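Local coordinates for nitrogenase molybdenum-iron protein beta chain (Clostridium pasteurianum, PDB 4WN9) that forms part of the nitrogenase complex, which reduces dinitrogen to ammonia, and shares an [8Fe-7S] cluster with the alpha chain, at residues 27-32 with 51-56; 62-67 with 206-211; 265-270 with 423-428; 297-302 with 429-434. All coordinates share one frame; numbering follows the deposited sequence.

Interaction 1: residues 27-32 with 51-56. With PRO (proline), chain K; CLF (Fe(8)-S(7) cluster), chain I.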
# COMPACT_ATOMS: atom_id res chain seq x y z
N GLY B 27 -21.41 14.63 11.82
CA GLY B 27 -21.87 14.67 10.43
C GLY B 27 -22.35 16.06 10.05
O GLY B 27 -22.15 16.55 8.93
N ALA B 28 -23.00 16.72 10.99
CA ALA B 28 -23.47 18.08 10.75
C ALA B 28 -22.30 19.05 10.77
O ALA B 28 -22.30 20.00 10.01
CB ALA B 28 -24.48 18.47 11.79
N MET B 29 -21.33 18.84 11.66
CA MET B 29 -20.14 19.68 11.70
C MET B 29 -19.36 19.58 10.38
O MET B 29 -18.92 20.58 9.84
CB MET B 29 -19.25 19.28 12.90
CG MET B 29 -18.00 20.12 13.09
SD MET B 29 -16.96 19.61 14.49
CE MET B 29 -18.12 19.80 15.83
N TYR B 30 -19.21 18.37 9.86
CA TYR B 30 -18.57 18.14 8.55
C TYR B 30 -19.32 18.87 7.39
O TYR B 30 -18.70 19.54 6.58
CB TYR B 30 -18.45 16.63 8.29
CG TYR B 30 -17.75 16.26 6.99
CD1 TYR B 30 -16.39 16.45 6.82
CD2 TYR B 30 -18.47 15.76 5.92
CE1 TYR B 30 -15.77 16.15 5.63
CE2 TYR B 30 -17.86 15.42 4.73
CZ TYR B 30 -16.51 15.64 4.58
OH TYR B 30 -15.91 15.30 3.40
N ALA B 31 -20.63 18.73 7.35
CA ALA B 31 -21.50 19.39 6.33
C ALA B 31 -21.33 20.89 6.40
O ALA B 31 -21.10 21.53 5.38
CB ALA B 31 -22.96 18.98 6.54
N ALA B 32 -21.33 21.45 7.61
CA ALA B 32 -21.14 22.90 7.80
C ALA B 32 -19.78 23.41 7.33
O ALA B 32 -19.67 24.55 6.87
CB ALA B 32 -21.33 23.27 9.26
N TYR B 51 -14.85 16.53 21.07
CA TYR B 51 -14.74 15.18 20.50
C TYR B 51 -14.94 15.17 19.01
O TYR B 51 -14.29 14.43 18.31
CB TYR B 51 -15.78 14.25 21.11
CG TYR B 51 -15.44 13.67 22.45
CD1 TYR B 51 -14.11 13.45 22.81
CD2 TYR B 51 -16.45 13.27 23.34
CE1 TYR B 51 -13.80 12.88 24.02
CE2 TYR B 51 -16.14 12.69 24.55
CZ TYR B 51 -14.82 12.49 24.89
OH TYR B 51 -14.49 11.93 26.09
N HIS B 52 -15.87 15.98 18.52
CA HIS B 52 -16.24 15.91 17.10
C HIS B 52 -15.22 16.65 16.24
O HIS B 52 -14.86 16.19 15.16
CB HIS B 52 -17.65 16.45 16.92
CG HIS B 52 -18.65 15.76 17.79
ND1 HIS B 52 -19.91 16.27 18.05
CD2 HIS B 52 -18.58 14.59 18.46
CE1 HIS B 52 -20.56 15.44 18.84
NE2 HIS B 52 -19.78 14.40 19.10
N ARG B 53 -14.74 17.78 16.74
CA ARG B 53 -13.60 18.46 16.15
C ARG B 53 -12.36 17.57 16.08
O ARG B 53 -11.67 17.50 15.06
CB ARG B 53 -13.27 19.70 16.97
CG ARG B 53 -14.21 20.88 16.74
CD ARG B 53 -13.84 22.08 17.58
NE ARG B 53 -12.58 22.64 17.11
CZ ARG B 53 -11.68 23.25 17.86
NH1 ARG B 53 -11.89 23.48 19.15
NH2 ARG B 53 -10.55 23.66 17.28
N THR B 54 -12.08 16.90 17.18
CA THR B 54 -10.91 16.00 17.28
C THR B 54 -10.92 14.87 16.23
O THR B 54 -9.90 14.60 15.61
CB THR B 54 -10.83 15.38 18.69
OG1 THR B 54 -10.60 16.41 19.64
CG2 THR B 54 -9.73 14.38 18.78
N VAL B 55 -12.05 14.19 16.02
CA VAL B 55 -12.05 13.08 15.05
C VAL B 55 -11.79 13.58 13.65
O VAL B 55 -11.08 12.93 12.89
CB VAL B 55 -13.33 12.19 15.09
CG1 VAL B 55 -14.54 12.96 14.65
CG2 VAL B 55 -13.16 10.96 14.19
N LEU B 56 -12.38 14.72 13.29
CA LEU B 56 -12.10 15.33 11.99
C LEU B 56 -10.60 15.68 11.89
O LEU B 56 -9.99 15.48 10.84
CB LEU B 56 -12.97 16.58 11.78
CG LEU B 56 -14.47 16.26 11.65
CD1 LEU B 56 -15.26 17.56 11.57
CD2 LEU B 56 -14.77 15.38 10.45
N PRO K . -14.31 11.60 5.23
CA PRO K . -15.10 10.47 4.81
C PRO K . -14.64 9.79 3.53
O PRO K . -13.48 9.86 3.10
CB PRO K . -16.48 11.08 4.69
CG PRO K . -16.49 12.20 5.69
CD PRO K . -15.09 12.44 6.14
OXT PRO K . -15.46 9.11 2.94
FE1 CLF I . -22.49 15.00 26.91
FE2 CLF I . -21.00 15.28 24.90
FE3 CLF I . -19.77 14.63 27.27
FE4 CLF I . -21.31 12.85 25.91
S1 CLF I . -23.14 13.94 24.88
S2A CLF I . -20.78 16.62 26.79
S4A CLF I . -19.31 13.72 25.24
S3A CLF I . -21.47 13.35 28.18
FE5 CLF I . -21.95 11.17 23.02
FE6 CLF I . -25.09 12.79 22.29
FE7 CLF I . -22.80 12.40 20.74
FE8 CLF I . -22.43 14.23 22.64
S2B CLF I . -23.94 10.68 21.81
S3B CLF I . -23.92 14.36 20.96
S4B CLF I . -20.81 12.76 21.90

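Interaction 2: residues 62-67 with 206-211. With FE (Fe (III) ion), chain M.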
# COMPACT_ATOMS: atom_id res chain seq x y z
N GLU B 62 -5.69 17.96 9.76
CA GLU B 62 -6.01 19.33 9.39
C GLU B 62 -6.74 19.95 10.57
O GLU B 62 -7.42 19.26 11.33
CB GLU B 62 -6.94 19.38 8.16
CG GLU B 62 -6.28 19.14 6.81
CD GLU B 62 -5.32 20.24 6.43
OE1 GLU B 62 -5.81 21.32 6.06
OE2 GLU B 62 -4.09 20.01 6.46
N PRO B 63 -6.62 21.27 10.72
CA PRO B 63 -7.52 21.88 11.66
C PRO B 63 -8.97 21.55 11.34
O PRO B 63 -9.30 21.21 10.19
CB PRO B 63 -7.27 23.40 11.46
CG PRO B 63 -5.91 23.46 10.85
CD PRO B 63 -5.87 22.27 9.94
N ALA B 64 -9.83 21.63 12.35
CA ALA B 64 -11.31 21.52 12.17
C ALA B 64 -11.97 22.34 13.27
O ALA B 64 -11.97 21.94 14.45
CB ALA B 64 -11.76 20.07 12.25
N MET B 65 -12.48 23.51 12.89
CA MET B 65 -12.97 24.53 13.82
C MET B 65 -14.47 24.43 14.07
O MET B 65 -15.27 24.17 13.14
CB MET B 65 -12.65 25.93 13.27
CG MET B 65 -11.18 26.26 13.33
SD MET B 65 -10.76 26.66 15.02
CE MET B 65 -9.05 26.18 14.97
N ALA B 66 -14.83 24.64 15.33
CA ALA B 66 -16.21 24.79 15.72
C ALA B 66 -16.32 25.45 17.09
O ALA B 66 -15.48 25.24 17.98
CB ALA B 66 -16.92 23.44 15.73
N SER B 67 -17.41 26.19 17.28
CA SER B 67 -17.72 26.79 18.56
C SER B 67 -18.76 25.94 19.27
O SER B 67 -19.36 25.04 18.66
CB SER B 67 -18.23 28.23 18.37
OG SER B 67 -19.16 28.33 17.29
N GLY B 206 -10.89 21.89 -0.37
CA GLY B 206 -10.27 23.15 -0.08
C GLY B 206 -10.53 23.62 1.33
O GLY B 206 -10.22 24.77 1.68
N VAL B 207 -11.11 22.73 2.15
CA VAL B 207 -11.39 23.05 3.53
C VAL B 207 -10.72 22.06 4.47
O VAL B 207 -10.02 22.46 5.40
CB VAL B 207 -12.90 23.05 3.84
CG1 VAL B 207 -13.13 23.41 5.28
CG2 VAL B 207 -13.67 23.98 2.91
N LEU B 208 -10.95 20.77 4.26
CA LEU B 208 -10.36 19.71 5.10
C LEU B 208 -9.20 18.97 4.41
O LEU B 208 -8.75 17.90 4.87
CB LEU B 208 -11.43 18.72 5.56
CG LEU B 208 -12.28 19.23 6.73
CD1 LEU B 208 -13.50 18.35 7.03
CD2 LEU B 208 -11.38 19.35 7.95
N ASP B 209 -8.71 19.54 3.31
CA ASP B 209 -7.62 18.92 2.53
C ASP B 209 -6.67 19.94 1.95
O ASP B 209 -6.03 19.72 0.90
CB ASP B 209 -8.16 18.01 1.43
CG ASP B 209 -8.92 18.75 0.36
OD1 ASP B 209 -9.22 19.96 0.53
OD2 ASP B 209 -9.23 18.11 -0.65
N GLY B 210 -6.50 21.01 2.72
CA GLY B 210 -5.86 22.21 2.27
C GLY B 210 -4.36 22.30 2.41
O GLY B 210 -3.74 21.49 3.08
N PRO B 211 -3.77 23.31 1.74
CA PRO B 211 -2.33 23.48 1.72
C PRO B 211 -1.85 24.08 3.01
O PRO B 211 -2.64 24.65 3.74
CB PRO B 211 -2.11 24.43 0.52
CG PRO B 211 -3.39 25.22 0.42
CD PRO B 211 -4.48 24.25 0.84
FE FE M . -2.60 18.57 7.13
O HOH W 1 -7.46 23.10 6.10
O HOH W 2 -10.69 22.89 8.33
O HOH W 3 -3.60 17.21 5.90
O HOH W 4 -1.68 20.02 8.30

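Interaction 3: residues 265-270 with 423-428. With PRO (proline), chain K.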
# COMPACT_ATOMS: atom_id res chain seq x y z
N ARG B 265 -26.88 6.04 -6.45
CA ARG B 265 -25.93 5.46 -5.50
C ARG B 265 -24.68 6.30 -5.47
O ARG B 265 -24.30 6.89 -6.47
CB ARG B 265 -25.51 4.08 -5.93
CG ARG B 265 -26.49 3.03 -5.54
CD ARG B 265 -25.97 1.68 -5.91
NE ARG B 265 -26.91 0.73 -5.37
CZ ARG B 265 -27.03 -0.51 -5.78
NH1 ARG B 265 -26.23 -0.97 -6.73
NH2 ARG B 265 -27.94 -1.28 -5.21
N THR B 266 -24.02 6.35 -4.31
CA THR B 266 -22.69 6.89 -4.24
C THR B 266 -21.94 6.24 -5.41
O THR B 266 -22.02 5.04 -5.57
CB THR B 266 -22.05 6.50 -2.90
OG1 THR B 266 -22.87 7.00 -1.83
CG2 THR B 266 -20.65 7.04 -2.78
N PRO B 267 -21.26 7.03 -6.24
CA PRO B 267 -20.71 6.37 -7.42
C PRO B 267 -19.38 5.64 -7.14
O PRO B 267 -18.33 6.20 -7.34
CB PRO B 267 -20.52 7.54 -8.39
CG PRO B 267 -20.25 8.70 -7.50
CD PRO B 267 -21.19 8.49 -6.36
N ILE B 268 -19.45 4.39 -6.72
CA ILE B 268 -18.26 3.59 -6.48
C ILE B 268 -18.40 2.32 -7.27
O ILE B 268 -19.41 1.61 -7.16
CB ILE B 268 -18.10 3.24 -4.99
CG1 ILE B 268 -17.78 4.50 -4.19
CG2 ILE B 268 -17.04 2.17 -4.78
CD1 ILE B 268 -17.98 4.35 -2.70
N GLY B 269 -17.39 2.03 -8.06
CA GLY B 269 -17.43 0.86 -8.89
C GLY B 269 -17.96 1.14 -10.28
O GLY B 269 -18.12 2.28 -10.67
N VAL B 270 -18.22 0.07 -11.03
CA VAL B 270 -18.58 0.19 -12.42
C VAL B 270 -20.03 0.66 -12.59
O VAL B 270 -20.27 1.72 -13.13
CB VAL B 270 -18.41 -1.16 -13.15
CG1 VAL B 270 -18.89 -1.08 -14.58
CG2 VAL B 270 -16.96 -1.65 -13.07
N PRO B 423 -9.46 9.73 -4.26
CA PRO B 423 -10.87 9.41 -4.31
C PRO B 423 -11.12 7.90 -4.27
O PRO B 423 -10.28 7.12 -4.73
CB PRO B 423 -11.29 10.00 -5.65
CG PRO B 423 -10.08 9.80 -6.52
CD PRO B 423 -8.91 10.02 -5.59
N LYS B 424 -12.27 7.51 -3.73
CA LYS B 424 -12.80 6.16 -3.94
C LYS B 424 -13.92 6.16 -4.99
O LYS B 424 -14.29 5.11 -5.46
CB LYS B 424 -13.36 5.60 -2.63
CG LYS B 424 -14.37 6.49 -1.92
CD LYS B 424 -14.84 5.85 -0.63
CE LYS B 424 -15.52 6.84 0.30
NZ LYS B 424 -14.59 7.91 0.72
N VAL B 425 -14.44 7.33 -5.34
CA VAL B 425 -15.52 7.41 -6.31
C VAL B 425 -15.01 7.54 -7.74
O VAL B 425 -13.86 7.91 -7.98
CB VAL B 425 -16.47 8.57 -6.00
CG1 VAL B 425 -17.10 8.38 -4.63
CG2 VAL B 425 -15.76 9.92 -6.14
N GLY B 426 -15.87 7.22 -8.69
CA GLY B 426 -15.55 7.40 -10.10
C GLY B 426 -14.78 6.24 -10.68
O GLY B 426 -14.48 5.26 -9.98
N TYR B 427 -14.47 6.30 -11.97
CA TYR B 427 -13.62 5.30 -12.54
C TYR B 427 -12.20 5.40 -11.95
O TYR B 427 -11.56 4.38 -11.71
CB TYR B 427 -13.62 5.40 -14.06
CG TYR B 427 -15.02 5.31 -14.64
CD1 TYR B 427 -15.79 4.18 -14.45
CD2 TYR B 427 -15.56 6.36 -15.36
CE1 TYR B 427 -17.08 4.09 -14.98
CE2 TYR B 427 -16.85 6.28 -15.90
CZ TYR B 427 -17.59 5.15 -15.73
OH TYR B 427 -18.86 5.08 -16.25
N LYS B 428 -11.76 6.62 -11.68
CA LYS B 428 -10.44 6.86 -11.10
C LYS B 428 -10.30 6.30 -9.70
O LYS B 428 -9.29 5.67 -9.40
CB LYS B 428 -10.13 8.35 -11.03
CG LYS B 428 -9.47 8.89 -12.26
CD LYS B 428 -8.93 10.29 -12.00
CE LYS B 428 -7.87 10.62 -13.03
NZ LYS B 428 -8.15 9.95 -14.34
N PRO K . -14.31 11.60 5.23
CA PRO K . -15.10 10.47 4.81
C PRO K . -14.64 9.79 3.53
O PRO K . -13.48 9.86 3.10
CB PRO K . -16.48 11.08 4.69
CG PRO K . -16.49 12.20 5.69
CD PRO K . -15.09 12.44 6.14
OXT PRO K . -15.46 9.11 2.94
O HOH W 5 -15.26 3.96 -7.58

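Interaction 4: residues 297-302 with 429-434. With FE (Fe (III) ion), chain L.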
# COMPACT_ATOMS: atom_id res chain seq x y z
N GLY B 297 -12.60 2.40 -19.47
CA GLY B 297 -11.94 1.32 -20.17
C GLY B 297 -10.64 0.88 -19.50
O GLY B 297 -10.32 -0.29 -19.55
N GLN B 298 -9.91 1.80 -18.89
CA GLN B 298 -8.75 1.44 -18.06
C GLN B 298 -9.18 0.61 -16.85
O GLN B 298 -8.51 -0.36 -16.48
CB GLN B 298 -8.00 2.68 -17.59
CG GLN B 298 -7.19 3.34 -18.71
CD GLN B 298 -6.68 4.70 -18.33
OE1 GLN B 298 -7.35 5.44 -17.61
NE2 GLN B 298 -5.51 5.06 -18.83
N LEU B 299 -10.25 1.01 -16.20
CA LEU B 299 -10.77 0.23 -15.08
C LEU B 299 -11.18 -1.17 -15.48
O LEU B 299 -10.84 -2.13 -14.80
CB LEU B 299 -11.94 0.95 -14.42
CG LEU B 299 -12.76 0.12 -13.45
CD1 LEU B 299 -11.91 -0.18 -12.21
CD2 LEU B 299 -14.06 0.85 -13.09
N ILE B 300 -11.92 -1.32 -16.57
CA ILE B 300 -12.27 -2.66 -17.03
C ILE B 300 -11.01 -3.49 -17.31
O ILE B 300 -10.96 -4.66 -16.95
CB ILE B 300 -13.19 -2.62 -18.26
CG1 ILE B 300 -14.49 -1.92 -17.92
CG2 ILE B 300 -13.45 -4.03 -18.79
CD1 ILE B 300 -15.21 -2.46 -16.71
N ASP B 301 -10.02 -2.87 -17.94
CA ASP B 301 -8.74 -3.52 -18.28
C ASP B 301 -8.05 -4.03 -17.01
O ASP B 301 -7.55 -5.13 -16.96
CB ASP B 301 -7.87 -2.50 -19.03
CG ASP B 301 -6.58 -3.11 -19.62
OD1 ASP B 301 -6.65 -3.76 -20.70
OD2 ASP B 301 -5.52 -2.92 -19.00
N LEU B 302 -8.09 -3.21 -15.96
CA LEU B 302 -7.53 -3.57 -14.67
C LEU B 302 -8.31 -4.70 -13.99
O LEU B 302 -7.74 -5.64 -13.46
CB LEU B 302 -7.49 -2.33 -13.79
CG LEU B 302 -6.89 -2.52 -12.41
CD1 LEU B 302 -5.50 -3.12 -12.54
CD2 LEU B 302 -6.83 -1.24 -11.62
N GLY B 429 -11.30 6.56 -8.86
CA GLY B 429 -11.39 5.96 -7.50
C GLY B 429 -11.46 4.43 -7.53
O GLY B 429 -10.86 3.74 -6.69
N ALA B 430 -12.16 3.90 -8.52
CA ALA B 430 -12.35 2.46 -8.64
C ALA B 430 -11.02 1.79 -8.96
O ALA B 430 -10.71 0.74 -8.42
CB ALA B 430 -13.38 2.14 -9.71
N ILE B 431 -10.26 2.41 -9.85
CA ILE B 431 -8.94 1.95 -10.19
C ILE B 431 -8.05 1.96 -8.94
O ILE B 431 -7.31 1.01 -8.69
CB ILE B 431 -8.37 2.85 -11.32
CG1 ILE B 431 -8.98 2.43 -12.65
CG2 ILE B 431 -6.87 2.78 -11.41
CD1 ILE B 431 -8.71 3.43 -13.75
N ARG B 432 -8.15 3.00 -8.13
CA ARG B 432 -7.36 3.06 -6.90
C ARG B 432 -7.72 1.93 -5.94
O ARG B 432 -6.84 1.32 -5.34
CB ARG B 432 -7.48 4.42 -6.24
CG ARG B 432 -6.62 5.44 -6.95
CD ARG B 432 -6.17 6.57 -6.04
NE ARG B 432 -4.72 6.71 -6.10
CZ ARG B 432 -3.88 6.08 -5.28
NH1 ARG B 432 -2.57 6.25 -5.40
NH2 ARG B 432 -4.36 5.27 -4.34
N LEU B 433 -9.01 1.66 -5.81
CA LEU B 433 -9.47 0.59 -4.97
C LEU B 433 -8.98 -0.77 -5.42
O LEU B 433 -8.51 -1.54 -4.60
CB LEU B 433 -10.99 0.57 -4.85
CG LEU B 433 -11.60 1.67 -3.99
CD1 LEU B 433 -13.09 1.69 -4.28
CD2 LEU B 433 -11.34 1.47 -2.51
N VAL B 434 -9.06 -1.07 -6.72
CA VAL B 434 -8.55 -2.34 -7.19
C VAL B 434 -7.02 -2.50 -6.98
O VAL B 434 -6.57 -3.57 -6.62
CB VAL B 434 -8.90 -2.60 -8.64
CG1 VAL B 434 -8.28 -3.90 -9.10
CG2 VAL B 434 -10.43 -2.59 -8.81
FE FE L . -3.78 -4.21 -19.25
O HOH W 6 -4.74 -5.43 -20.46
O HOH W 7 -2.65 -2.71 -18.10

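Interaction 1: residues 27-32 with 51-56
Met29 lays its thioether end across His52 and Arg53 where two helices of a parallel alpha/beta domain meet, the first beginning just after the cluster ligand Cys23 and the second carrying Cys48. The short helical segments run with axes 10.1 Å apart at closest approach and 62° between their directions, and they bury 215 Å² between Met29 and Tyr30 on one side and His52, Arg53 and Leu56 on the other. The close part lies at Met29. Its chain is straight through chi1 and chi2 and turns only at chi3 (-59°), a bend that swings CE against His52 CB at 3.6 Å. SD lies 3.7 Å from Arg53 N and 3.8 Å from Arg53 CG, and also meets Leu56 CD1 at 4.0 Å. The other end is looser: Leu56 CD2 approaches Tyr30 CD1 at 4.1 Å. The tyrosine hydroxyl is hydrogen-bonded to Val179 O and with Thr204 OG1, and the bound proline covers one face of the ring. No solvent side exists, since all five touching residues are buried. His52 joins the contact through CB while its imidazole turns to the cluster, NE2 standing 3.4 Å from sulfur S4B, which lies at the ring edge. At the Tyr30 end, CG of the bound proline sits 3.6 Å from Tyr30 CZ, displaced toward the rim of the ring.

Interaction 2: residues 62-67 with 206-211
Glu62 and Leu208 bring two irregular backbones together with CA atoms 6.1 Å apart, the extended run leaving helix 46-60 meeting a turn of the loop after strand 198-200. Chi1 of Glu62 (-78°) keeps CG beside the backbone N and sets it 3.4 Å from Leu208 O, while the bend at chi2 (-66°) turns the carboxylate toward Gly210. Leu208 O is buried here with no polar partner in the model. The direct polar link is slight: Gly210 N gives Glu62 OE1 a weak hydrogen bond of 3.4 Å, bent to 136° at the hydrogen. OE1 is held more firmly by a salt bridge to a basic side chain of the neighbouring alpha chain. Farther along, a water donates to both Pro63 O, at 2.9 Å, and Val207 O, bridging the two backbones where they do not bond directly. Leu208 CD2 rests 3.6 Å from Pro63 O and makes its apolar contact, a loose one, with Ala64 CB at 4.4 Å. The turn is braced internally by Asp209, whose OD1 accepts from Gly206 N at 2.7 Å through its syn lone pair, while OD2 is salt-bridged to Arg185. Glu62 OE2 binds the iron(III) ion at 2.2 Å. Two waters, Lys61 O, and Asp301 and Asp305 of the second subunit complete six ligands, a mononuclear metal site joining two beta chains.

Interaction 3: residues 265-270 with 423-428
Pro267 and Val425 meet in a buried contact between a loop and the start of the C-terminal helix, where the segment after strand 261-264 crosses the entry to helix 426-448. One direct backbone hydrogen bond joins the segments. Gly426 N donates to Pro267 O over 3.0 Å, with 162° at the hydrogen and the donor nearly in line with the carbonyl bond. Pro267 is the centre of an inverse gamma turn, and its oxygen also receives a CH contact from Val425 CA at 3.2 Å. Beside this, the proline ring and the valine side chain lie next to each other and point the same way, Pro267 CG being 4.1 Å from Val425 CB. Ile268 crosses Val425 at about a right angle, CG1 against CG1 at 4.0 Å, and its CD1 reaches the aliphatic CD of Lys424. One water ties three backbone atoms: it accepts from Gly269 N and donates to Lys424 O and to Gly426 O, the donation to Lys424 O measuring 2.6 Å. Lys424 extends past Ile268 and bends at its last torsion (chi4 -63°), placing NZ 2.7 Å from OXT of the bound proline, a hydrogen bond; Asp183 gives the same ammonium a salt bridge. Gly269 is the N-cap of helix 270-284, so the contact couples the start of that helix to the entry of another, at the carboxylate of the proline bound in this crystal structure.

Interaction 4: residues 297-302 with 429-434
Ile431 rests its side chain on the backbone of Leu299, in a partner helix that runs in nearly the same direction as its own, inclined by only 18°, with 126 residues between the segments. The CA atoms of Leu299 and Ile431 are 5.5 Å apart, and the short axes are separated by 9.5 Å at their nearest. Ile431 CG1 lies 3.7 Å from Leu299 CA, and CD1 continues along the backbone to 3.8 Å from Leu299 N, touching Gln298 CB as well. Both methyls of Leu299 meet the one CB of Ala430, CD2 at 3.7 Å. One turn on, Leu302 and Val434 slide past each other in opposite directions. CG anti to the backbone N of Leu302 (chi1 -178°) sends its branch across the gap, so that CG meets Val434 CG1 at 3.8 Å while CD2 settles 3.7 Å from Ile431 O. The side-chain atoms that meet are all carbon. The polar residues of helix 290-305 serve another purpose: Gln298 NE2 is hydrogen-bonded to Asp209 O of the second subunit, and Asp301 OD2 binds an iron(III) ion at 2.2 Å. Two waters and Asp305 join that ion, with Lys61 O and Glu62 of the second subunit. The pair is a near-parallel helix packing, its side chains meeting through carbon alone, with a subunit-bridging metal site carried by helix 290-305.

Overall arrangement
The four contacts fall into two neighbouring pairs. Interactions 1 and 2 have centres 10 Å apart and touch directly, Arg53 NE lying 2.8 Å from Ala64 O in a probable hydrogen bond and Tyr30 CE1 3.5 Å from Leu208 CD1. Interactions 3 and 4 are also 10 Å apart, share helix 426-448 and pack Val270 CG2 on Leu299 CD2 at 3.8 Å. Interactions 1 and 3 are about 24 Å apart between centres, yet both reach the bound proline, one at its ring and the other at its carboxylate. Interactions 2 and 4, about 30 Å apart within the chain, come together between the two beta subunits, at the iron sites. Of the four, interaction 1 approaches the [8Fe-7S] cluster, through His52 and Tyr51.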